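Local coordinates for protein aryl acylamidase (PDB 4YJ6) that probably hydrolyses the amide bond of N-acylated aryl amines, as an aryl acylamidase of the amidase signature family, at residues R206-R212 / H242-D248; T197-S203 / Y223-R229; G99-L103 / H348-I352. One frame throughout, in Å; residues are numbered along the deposited sequence.

Interaction 1: R206-R212 / H242-D248; sequences RVPFKSR and HGFDRRD
Val207 and His242 bring the two loops closest, CA to CA 4.2 Å, where 242-248 leaves helix 231-241; neither segment is regular helix or strand. The bond from Gly243 N to Arg206 O, 2.9 Å, closes this end, and Gly243 has backbone angles at which a CB would jam against the preceding carbonyl. Asp245 to Asp248 form a type I turn, with Asp245 OD1 accepting from Arg247 N in an Asx turn. Pro208 lays its CG against Asp245 CB (3.8 Å), the two side chains crossing near a right angle. Asp248 reaches across to the other segment: OD2 takes Phe209 N at 2.8 Å from above the carboxylate plane and a water shared with Val207 O, while OD1 accepts from Ala250 N. With an alanine here, Phe209 N is likely to lose its acceptor and the water one of its mates. Farther out, Arg212 NH2 gives a nearly straight bond (171°) to a lone pair of Arg247 O, 2.8 Å away and in the guanidinium plane. Lys210 reaches Asp245 OD2 through a water that it donates to. The loops are tied by one backbone bond, two side-chain to backbone bonds and bridging waters, with little apolar overlap farther out.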
loop_
_atom_site.group_PDB
_atom_site.type_symbol
_atom_site.label_atom_id
_atom_site.label_comp_id
_atom_site.label_asym_id
_atom_site.label_seq_id
_atom_site.Cartn_x
_atom_site.Cartn_y
_atom_site.Cartn_z
ATOM N N ARG A 206 -4.344 -12.446 7.302
ATOM C CA ARG A 206 -3.485 -11.999 8.399
ATOM C C ARG A 206 -4.037 -10.735 9.062
ATOM O O ARG A 206 -4.104 -10.653 10.282
ATOM C CB ARG A 206 -2.055 -11.739 7.854
ATOM C CG ARG A 206 -1.040 -11.325 8.933
ATOM C CD ARG A 206 -0.788 -12.475 9.923
ATOM N NE ARG A 206 -0.082 -13.552 9.244
ATOM C CZ ARG A 206 -0.175 -14.849 9.559
ATOM N NH1 ARG A 206 -0.966 -15.283 10.528
ATOM N NH2 ARG A 206 0.567 -15.735 8.883
ATOM N N VAL A 207 -4.419 -9.753 8.258
ATOM C CA VAL A 207 -5.091 -8.524 8.761
ATOM C C VAL A 207 -6.540 -8.552 8.268
ATOM O O VAL A 207 -6.805 -8.813 7.087
ATOM C CB VAL A 207 -4.376 -7.271 8.170
ATOM C CG1 VAL A 207 -5.086 -5.938 8.570
ATOM C CG2 VAL A 207 -2.925 -7.251 8.604
ATOM N N PRO A 208 -7.504 -8.315 9.154
ATOM C CA PRO A 208 -8.903 -8.396 8.709
ATOM C C PRO A 208 -9.187 -7.435 7.563
ATOM O O PRO A 208 -8.628 -6.328 7.538
ATOM C CB PRO A 208 -9.717 -7.943 9.958
ATOM C CG PRO A 208 -8.792 -8.109 11.139
ATOM C CD PRO A 208 -7.354 -7.992 10.597
ATOM N N PHE A 209 -10.018 -7.849 6.608
ATOM C CA PHE A 209 -10.502 -6.931 5.588
ATOM C C PHE A 209 -12.014 -7.058 5.564
ATOM O O PHE A 209 -12.521 -8.173 5.436
ATOM C CB PHE A 209 -9.940 -7.297 4.193
ATOM C CG PHE A 209 -10.097 -6.165 3.211
ATOM C CD1 PHE A 209 -11.329 -5.912 2.627
ATOM C CD2 PHE A 209 -9.035 -5.316 2.954
ATOM C CE1 PHE A 209 -11.502 -4.826 1.758
ATOM C CE2 PHE A 209 -9.179 -4.217 2.072
ATOM C CZ PHE A 209 -10.424 -3.980 1.471
ATOM N N LYS A 210 -12.719 -5.937 5.737
ATOM C CA LYS A 210 -14.178 -5.967 5.806
ATOM C C LYS A 210 -14.730 -5.546 4.459
ATOM O O LYS A 210 -14.608 -4.369 4.065
ATOM C CB LYS A 210 -14.665 -5.021 6.928
ATOM C CG LYS A 210 -16.195 -4.981 7.019
ATOM C CD LYS A 210 -16.761 -4.125 8.181
ATOM C CE LYS A 210 -16.294 -4.635 9.548
ATOM N NZ LYS A 210 -16.754 -6.042 9.911
ATOM N N SER A 211 -15.295 -6.515 3.750
ATOM C CA SER A 211 -15.989 -6.266 2.494
ATOM C C SER A 211 -17.481 -6.515 2.722
ATOM O O SER A 211 -17.882 -7.654 2.909
ATOM C CB SER A 211 -15.482 -7.213 1.406
ATOM O OG SER A 211 -14.156 -6.861 1.044
ATOM N N ARG A 212 -18.282 -5.460 2.721
ATOM C CA ARG A 212 -19.751 -5.607 2.841
ATOM C C ARG A 212 -20.362 -4.636 1.837
ATOM O O ARG A 212 -19.784 -3.574 1.582
ATOM C CB ARG A 212 -20.230 -5.286 4.255
ATOM C CG ARG A 212 -19.823 -6.341 5.332
ATOM C CD ARG A 212 -20.346 -7.718 4.966
ATOM N NE ARG A 212 -20.080 -8.656 6.065
ATOM C CZ ARG A 212 -18.872 -9.161 6.321
ATOM N NH1 ARG A 212 -17.823 -8.827 5.561
ATOM N NH2 ARG A 212 -18.727 -9.989 7.340
ATOM N N HIS A 242 -2.572 -7.118 12.649
ATOM C CA HIS A 242 -2.950 -8.514 12.368
ATOM C C HIS A 242 -3.863 -9.062 13.468
ATOM O O HIS A 242 -3.918 -8.527 14.594
ATOM C CB HIS A 242 -1.719 -9.418 12.170
ATOM C CG HIS A 242 -1.199 -10.018 13.439
ATOM N ND1 HIS A 242 -0.480 -9.285 14.359
ATOM C CD2 HIS A 242 -1.262 -11.283 13.922
ATOM C CE1 HIS A 242 -0.143 -10.069 15.375
ATOM N NE2 HIS A 242 -0.602 -11.283 15.129
ATOM N N GLY A 243 -4.575 -10.139 13.130
ATOM C CA GLY A 243 -5.287 -10.914 14.130
ATOM C C GLY A 243 -6.689 -11.335 13.704
ATOM O O GLY A 243 -7.292 -10.761 12.815
ATOM N N PHE A 244 -7.183 -12.358 14.368
ATOM C CA PHE A 244 -8.467 -12.978 14.048
ATOM C C PHE A 244 -9.635 -11.983 14.103
ATOM O O PHE A 244 -9.744 -11.169 15.033
ATOM C CB PHE A 244 -8.708 -14.121 15.044
ATOM C CG PHE A 244 -10.001 -14.841 14.832
ATOM C CD1 PHE A 244 -10.193 -15.611 13.695
ATOM C CD2 PHE A 244 -11.020 -14.758 15.781
ATOM C CE1 PHE A 244 -11.393 -16.282 13.505
ATOM C CE2 PHE A 244 -12.233 -15.432 15.595
ATOM C CZ PHE A 244 -12.417 -16.206 14.476
ATOM N N ASP A 245 -10.519 -12.079 13.111
ATOM C CA ASP A 245 -11.818 -11.412 13.177
ATOM C C ASP A 245 -12.782 -12.331 12.437
ATOM O O ASP A 245 -12.610 -12.537 11.220
ATOM C CB ASP A 245 -11.735 -10.054 12.480
ATOM C CG ASP A 245 -13.047 -9.293 12.513
ATOM O OD1 ASP A 245 -14.103 -9.912 12.682
ATOM O OD2 ASP A 245 -13.005 -8.062 12.391
ATOM N N ARG A 246 -13.761 -12.899 13.159
ATOM C CA ARG A 246 -14.644 -13.874 12.548
ATOM C C ARG A 246 -15.413 -13.302 11.358
ATOM O O ARG A 246 -15.869 -14.061 10.506
ATOM C CB ARG A 246 -15.603 -14.467 13.613
ATOM C CG ARG A 246 -16.618 -13.431 14.234
ATOM C CD ARG A 246 -17.561 -14.154 15.236
ATOM N NE ARG A 246 -16.750 -14.793 16.277
ATOM C CZ ARG A 246 -16.304 -14.195 17.376
ATOM N NH1 ARG A 246 -16.677 -12.958 17.690
ATOM N NH2 ARG A 246 -15.487 -14.860 18.192
ATOM N N ARG A 247 -15.535 -11.971 11.275
ATOM C CA ARG A 247 -16.248 -11.360 10.151
ATOM C C ARG A 247 -15.493 -11.269 8.826
ATOM O O ARG A 247 -16.060 -10.861 7.821
ATOM C CB ARG A 247 -16.849 -10.014 10.585
ATOM C CG ARG A 247 -18.103 -10.265 11.461
ATOM C CD ARG A 247 -18.864 -9.025 11.814
ATOM N NE ARG A 247 -20.103 -9.402 12.472
ATOM C CZ ARG A 247 -20.172 -9.904 13.688
ATOM N NH1 ARG A 247 -19.036 -10.043 14.408
ATOM N NH2 ARG A 247 -21.388 -10.201 14.200
ATOM N N ASP A 248 -14.229 -11.697 8.790
ATOM C CA ASP A 248 -13.508 -11.758 7.522
ATOM C C ASP A 248 -13.376 -13.236 7.196
ATOM O O ASP A 248 -12.801 -13.986 7.947
ATOM C CB ASP A 248 -12.139 -11.073 7.662
ATOM C CG ASP A 248 -11.253 -11.270 6.444
ATOM O OD1 ASP A 248 -11.578 -12.088 5.555
ATOM O OD2 ASP A 248 -10.176 -10.633 6.403
HETATM O O HOH W 1 -7.685 -10.872 5.360
HETATM O O HOH W 2 -15.208 -7.969 8.071
HETATM O O HOH W 3 -15.595 -7.042 12.396
#

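Interaction 2: T197-S203 / Y223-R229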
loop_
_atom_site.group_PDB
_atom_site.type_symbol
_atom_site.label_atom_id
_atom_site.label_comp_id
_atom_site.label_asym_id
_atom_site.label_seq_id
_atom_site.Cartn_x
_atom_site.Cartn_y
_atom_site.Cartn_z
ATOM N N THR A 197 10.093 3.931 0.270
ATOM C CA THR A 197 9.537 3.493 1.541
ATOM C C THR A 197 9.258 1.995 1.541
ATOM O O THR A 197 9.323 1.332 0.503
ATOM C CB THR A 197 8.290 4.295 1.896
ATOM O OG1 THR A 197 7.380 4.307 0.787
ATOM C CG2 THR A 197 8.695 5.764 2.234
ATOM N N TYR A 198 9.040 1.458 2.739
ATOM C CA TYR A 198 8.823 0.023 2.893
ATOM C C TYR A 198 7.330 -0.247 2.954
ATOM O O TYR A 198 6.626 0.302 3.810
ATOM C CB TYR A 198 9.510 -0.413 4.167
ATOM C CG TYR A 198 9.373 -1.902 4.465
ATOM C CD1 TYR A 198 10.055 -2.852 3.691
ATOM C CD2 TYR A 198 8.576 -2.352 5.514
ATOM C CE1 TYR A 198 9.957 -4.201 3.977
ATOM C CE2 TYR A 198 8.454 -3.702 5.797
ATOM C CZ TYR A 198 9.139 -4.620 5.026
ATOM O OH TYR A 198 9.023 -5.943 5.310
ATOM N N GLY A 199 6.829 -1.087 2.053
ATOM C CA GLY A 199 5.398 -1.340 1.993
ATOM C C GLY A 199 5.160 -2.803 2.284
ATOM O O GLY A 199 5.635 -3.650 1.520
ATOM N N PHE A 200 4.398 -3.109 3.343
ATOM C CA PHE A 200 4.200 -4.504 3.758
ATOM C C PHE A 200 2.781 -4.986 3.434
ATOM O O PHE A 200 1.812 -4.466 4.021
ATOM C CB PHE A 200 4.450 -4.700 5.274
ATOM C CG PHE A 200 4.540 -6.154 5.651
ATOM C CD1 PHE A 200 5.764 -6.810 5.593
ATOM C CD2 PHE A 200 3.416 -6.872 6.002
ATOM C CE1 PHE A 200 5.873 -8.165 5.899
ATOM C CE2 PHE A 200 3.504 -8.227 6.316
ATOM C CZ PHE A 200 4.738 -8.876 6.241
ATOM N N GLN A 201 2.669 -5.963 2.525
ATOM C CA GLN A 201 1.381 -6.555 2.118
ATOM C C GLN A 201 1.259 -7.934 2.792
ATOM O O GLN A 201 1.950 -8.889 2.407
ATOM C CB GLN A 201 1.295 -6.663 0.573
ATOM C CG GLN A 201 0.056 -7.476 0.064
ATOM C CD GLN A 201 0.495 -8.814 -0.480
ATOM O OE1 GLN A 201 1.328 -8.864 -1.395
ATOM N NE2 GLN A 201 -0.022 -9.903 0.082
ATOM N N PRO A 202 0.391 -8.040 3.796
ATOM C CA PRO A 202 0.351 -9.283 4.584
ATOM C C PRO A 202 -0.280 -10.452 3.843
ATOM O O PRO A 202 -0.981 -10.263 2.833
ATOM C CB PRO A 202 -0.563 -8.919 5.806
ATOM C CG PRO A 202 -0.887 -7.482 5.677
ATOM C CD PRO A 202 -0.599 -7.048 4.250
ATOM N N SER A 203 -0.075 -11.662 4.373
ATOM C CA SER A 203 -0.750 -12.846 3.852
ATOM C C SER A 203 -2.248 -12.631 3.855
ATOM O O SER A 203 -2.764 -12.007 4.782
ATOM C CB SER A 203 -0.463 -14.042 4.789
ATOM O OG SER A 203 0.922 -14.360 4.765
ATOM N N TYR A 223 -6.049 -6.286 0.711
ATOM C CA TYR A 223 -5.313 -6.203 1.956
ATOM C C TYR A 223 -5.230 -4.777 2.477
ATOM O O TYR A 223 -5.151 -3.817 1.688
ATOM C CB TYR A 223 -3.854 -6.585 1.684
ATOM C CG TYR A 223 -3.637 -7.865 0.908
ATOM C CD1 TYR A 223 -3.676 -9.113 1.571
ATOM C CD2 TYR A 223 -3.360 -7.841 -0.460
ATOM C CE1 TYR A 223 -3.444 -10.305 0.882
ATOM C CE2 TYR A 223 -3.123 -9.069 -1.164
ATOM C CZ TYR A 223 -3.181 -10.270 -0.472
ATOM O OH TYR A 223 -2.927 -11.458 -1.118
ATOM N N GLU A 224 -5.200 -4.626 3.807
ATOM C CA GLU A 224 -4.733 -3.368 4.414
ATOM C C GLU A 224 -3.385 -3.608 5.065
ATOM O O GLU A 224 -3.123 -4.699 5.597
ATOM C CB GLU A 224 -5.735 -2.877 5.475
ATOM C CG GLU A 224 -7.138 -2.592 4.854
ATOM C CD GLU A 224 -7.996 -1.616 5.636
ATOM O OE1 GLU A 224 -7.467 -0.698 6.298
ATOM O OE2 GLU A 224 -9.240 -1.785 5.569
ATOM N N GLY A 225 -2.513 -2.611 5.021
ATOM C CA GLY A 225 -1.209 -2.769 5.646
ATOM C C GLY A 225 -0.462 -1.451 5.699
ATOM O O GLY A 225 -0.912 -0.458 5.158
ATOM N N PRO A 226 0.694 -1.459 6.360
ATOM C CA PRO A 226 1.467 -0.252 6.639
ATOM C C PRO A 226 2.492 0.097 5.559
ATOM O O PRO A 226 3.075 -0.801 4.941
ATOM C CB PRO A 226 2.178 -0.609 7.936
ATOM C CG PRO A 226 2.485 -2.079 7.763
ATOM C CD PRO A 226 1.268 -2.643 7.007
ATOM N N ILE A 227 2.702 1.402 5.377
ATOM C CA ILE A 227 3.868 1.921 4.664
ATOM C C ILE A 227 4.720 2.674 5.689
ATOM O O ILE A 227 4.193 3.493 6.421
ATOM C CB ILE A 227 3.418 2.842 3.522
ATOM C CG1 ILE A 227 2.603 2.025 2.517
ATOM C CG2 ILE A 227 4.655 3.543 2.822
ATOM C CD1 ILE A 227 1.920 2.861 1.418
ATOM N N THR A 228 6.014 2.356 5.770
ATOM C CA THR A 228 6.885 2.922 6.814
ATOM C C THR A 228 8.252 3.263 6.209
ATOM O O THR A 228 8.500 3.002 5.043
ATOM C CB THR A 228 7.152 1.901 7.937
ATOM O OG1 THR A 228 7.752 0.726 7.376
ATOM C CG2 THR A 228 5.854 1.505 8.649
ATOM N N ARG A 229 9.158 3.821 7.011
ATOM C CA ARG A 229 10.527 4.043 6.539
ATOM C C ARG A 229 11.451 2.966 7.059
ATOM O O ARG A 229 12.546 2.795 6.513
ATOM C CB ARG A 229 11.070 5.423 6.971
ATOM C CG ARG A 229 10.344 6.598 6.260
ATOM C CD ARG A 229 10.930 7.979 6.595
ATOM N NE ARG A 229 10.814 8.251 8.020
ATOM C CZ ARG A 229 9.723 8.756 8.606
ATOM N NH1 ARG A 229 8.661 9.133 7.894
ATOM N NH2 ARG A 229 9.727 8.911 9.916
#
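Gln201 lies over one face of the Tyr223 ring, its CG 3.8 Å from the ring centroid in a CH-pi contact and its NE2 3.2 Å from Tyr223 CZ, toward the rim. The amide is turned 31° from the ring plane. CG stands anti to the backbone N (chi1 171°), and the bend at chi2 folds the amide back over the tyrosine. From there NE2 bonds to Pro202 O, meeting it from above the carbonyl plane, and to His441 O, while OE1 accepts from Ser443 and Thr436; Tyr223 OH bonds to Thr436 O, so both polar ends are held by the same neighbourhood. Gln201 closes strand 198-201 where Tyr223 begins the antiparallel strand 223-228, neighbours near one edge of the mixed sheet of the amidase signature fold, with strand 178-183 beyond 223-228 and strand 443-451 beyond 198-201. Tyr198 and Thr228 form the hydrogen-bonded pair, Tyr198 N to Thr228 O at 2.8 Å and Thr228 N to Tyr198 O at 2.9 Å; Phe200 N gives Pro226 O a nearly straight bond. On the Tyr198 face, Thr228 OG1 sits at the edge of the tyrosine ring, 3.7 Å from Tyr198 CD2, and helix 231-241 packs on both. Gly225 faces Phe200 O so closely that a CB there would clash. Ile227 CG2 lies 3.5 Å from Thr197 OG1, which is hydrogen-bonded to Thr195 OG1.

Interaction 3: G99-L103 / H348-I352. With PO4 (phosphate ion), chain C.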
loop_
_atom_site.group_PDB
_atom_site.type_symbol
_atom_site.label_atom_id
_atom_site.label_comp_id
_atom_site.label_asym_id
_atom_site.label_seq_id
_atom_site.Cartn_x
_atom_site.Cartn_y
_atom_site.Cartn_z
ATOM N N GLY A 99 -11.552 10.419 -4.637
ATOM C CA GLY A 99 -11.706 11.690 -5.321
ATOM C C GLY A 99 -12.899 11.751 -6.255
ATOM O O GLY A 99 -12.851 12.416 -7.290
ATOM N N ILE A 100 -13.981 11.077 -5.900
ATOM C CA ILE A 100 -15.228 11.231 -6.649
ATOM C C ILE A 100 -15.977 12.430 -6.089
ATOM O O ILE A 100 -16.463 12.379 -4.962
ATOM C CB ILE A 100 -16.092 9.986 -6.551
ATOM C CG1 ILE A 100 -15.345 8.783 -7.163
ATOM C CG2 ILE A 100 -17.463 10.211 -7.244
ATOM C CD1 ILE A 100 -16.160 7.499 -7.114
ATOM N N ARG A 101 -16.031 13.511 -6.871
ATOM C CA ARG A 101 -16.597 14.784 -6.389
ATOM C C ARG A 101 -18.035 14.608 -5.885
ATOM O O ARG A 101 -18.426 15.235 -4.897
ATOM C CB ARG A 101 -16.540 15.842 -7.496
ATOM C CG ARG A 101 -17.376 17.075 -7.194
ATOM C CD ARG A 101 -17.273 18.064 -8.344
ATOM N NE ARG A 101 -16.044 18.842 -8.263
ATOM C CZ ARG A 101 -15.924 19.944 -7.524
ATOM N NH1 ARG A 101 -16.964 20.385 -6.808
ATOM N NH2 ARG A 101 -14.769 20.609 -7.495
ATOM N N ALA A 102 -18.823 13.745 -6.539
ATOM C CA ALA A 102 -20.210 13.558 -6.157
ATOM C C ALA A 102 -20.355 13.009 -4.741
ATOM O O ALA A 102 -21.435 13.093 -4.151
ATOM C CB ALA A 102 -20.919 12.609 -7.134
ATOM N N LEU A 103 -19.283 12.430 -4.206
ATOM C CA LEU A 103 -19.344 11.843 -2.858
ATOM C C LEU A 103 -18.771 12.755 -1.779
ATOM O O LEU A 103 -18.592 12.310 -0.643
ATOM C CB LEU A 103 -18.547 10.521 -2.830
ATOM C CG LEU A 103 -19.143 9.411 -3.697
ATOM C CD1 LEU A 103 -18.238 8.146 -3.649
ATOM C CD2 LEU A 103 -20.525 9.103 -3.191
ATOM N N HIS A 348 -23.418 12.372 -12.840
ATOM C CA HIS A 348 -22.057 12.593 -12.360
ATOM C C HIS A 348 -21.055 11.720 -13.098
ATOM O O HIS A 348 -19.998 11.410 -12.573
ATOM C CB HIS A 348 -21.982 12.282 -10.876
ATOM C CG HIS A 348 -22.939 13.090 -10.058
ATOM N ND1 HIS A 348 -22.804 14.450 -9.902
ATOM C CD2 HIS A 348 -24.057 12.742 -9.380
ATOM C CE1 HIS A 348 -23.786 14.907 -9.143
ATOM N NE2 HIS A 348 -24.565 13.889 -8.818
ATOM N N ARG A 349 -21.416 11.338 -14.317
ATOM C CA ARG A 349 -20.535 10.574 -15.201
ATOM C C ARG A 349 -19.116 11.131 -15.305
ATOM O O ARG A 349 -18.132 10.366 -15.379
ATOM C CB ARG A 349 -21.196 10.522 -16.585
ATOM C CG ARG A 349 -20.338 9.969 -17.710
ATOM C CD ARG A 349 -19.939 8.511 -17.505
ATOM N NE ARG A 349 -19.047 8.101 -18.590
ATOM C CZ ARG A 349 -17.723 8.223 -18.575
ATOM N NH1 ARG A 349 -17.081 8.719 -17.511
ATOM N NH2 ARG A 349 -17.036 7.850 -19.638
ATOM N N ALA A 350 -18.974 12.451 -15.308
ATOM C CA ALA A 350 -17.656 13.049 -15.525
ATOM C C ALA A 350 -16.696 12.712 -14.384
ATOM O O ALA A 350 -15.484 12.861 -14.541
ATOM C CB ALA A 350 -17.773 14.567 -15.669
ATOM N N ASP A 351 -17.235 12.274 -13.241
ATOM C CA ASP A 351 -16.377 11.974 -12.081
ATOM C C ASP A 351 -15.619 10.638 -12.235
ATOM O O ASP A 351 -14.683 10.355 -11.478
ATOM C CB ASP A 351 -17.194 11.933 -10.791
ATOM C CG ASP A 351 -17.796 13.296 -10.430
ATOM O OD1 ASP A 351 -17.528 14.305 -11.143
ATOM O OD2 ASP A 351 -18.527 13.340 -9.425
ATOM N N ILE A 352 -16.029 9.831 -13.207
ATOM C CA ILE A 352 -15.388 8.552 -13.470
ATOM C C ILE A 352 -14.470 8.664 -14.695
ATOM O O ILE A 352 -14.923 9.083 -15.756
ATOM C CB ILE A 352 -16.445 7.457 -13.775
ATOM C CG1 ILE A 352 -17.458 7.336 -12.624
ATOM C CG2 ILE A 352 -15.776 6.111 -14.032
ATOM C CD1 ILE A 352 -16.833 6.900 -11.253
HETATM P P PO4 C . -19.959 16.572 -10.169
HETATM O O1 PO4 C . -21.015 16.098 -11.149
HETATM O O2 PO4 C . -19.887 15.591 -9.018
HETATM O O3 PO4 C . -18.595 16.678 -10.846
HETATM O O4 PO4 C . -20.370 17.944 -9.672
#
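Ile100 and Asp351 have their CA atoms 5.6 Å apart, and Ala102 and His348 6.5 Å, where short 3-10 turns in the two segments face each other. Asp351 does most of the bridging: with CG anti to its carbonyl carbon (chi1 -65°), its carboxylate extends to the other turn, and OD2 accepts from Ala102 N at 2.9 Å. That bond is bent, 136° at the hydrogen, and arrives on the syn side but tilted out of the carboxylate plane. Beside this bond, Ile100 CG2 rests on Asp351 CB, and the CD1 atoms of Ile100 and Ile352 meet at 4.2 Å. The methyl of Ala102 sits over one face of the His348 ring, CB 3.8 Å from its centroid, in a CH-pi contact.

A phosphate ion, probably from the crystallisation liquor, lies between the two turns. His348 ND1 gives it an almost straight bond (170°) in the plane of the ring, 2.7 Å to PO4 O1. The Arg101 chain bends at chi3 and runs past the ion with its CD close to PO4 O3. The ion is thus gripped by 348-352 and lies beside 99-103. Asp351 OD1 to PO4 O3 (2.6 Å) and Asp351 OD2 to PO4 O2 (2.7 Å) are so short that one of the acid groups probably carries a proton, which the phosphate's charge probably favours.

Overall arrangement
From the N terminus, segment 99-103, in the loop between strand 80-84 and helix 115-122, comes first, and its partner 348-352 follows 245 residues later, ahead of helix 354-363. Interaction 3 therefore closes a long loop, and interactions 1 and 2 are nested inside it. Those two cross, since their segments alternate along the chain: 197-203, 206-212, 223-229, 242-248. Their centres are about 16 Å apart and they touch, Val207 CG2 lying 3.6 Å from Pro202 CG. Interaction 2 joins neighbouring strands of the large sheet, and interaction 1 ties the loop between those strands to the one after helix 231-241. Interaction 3 stands apart, its centre about 29 Å from the other two.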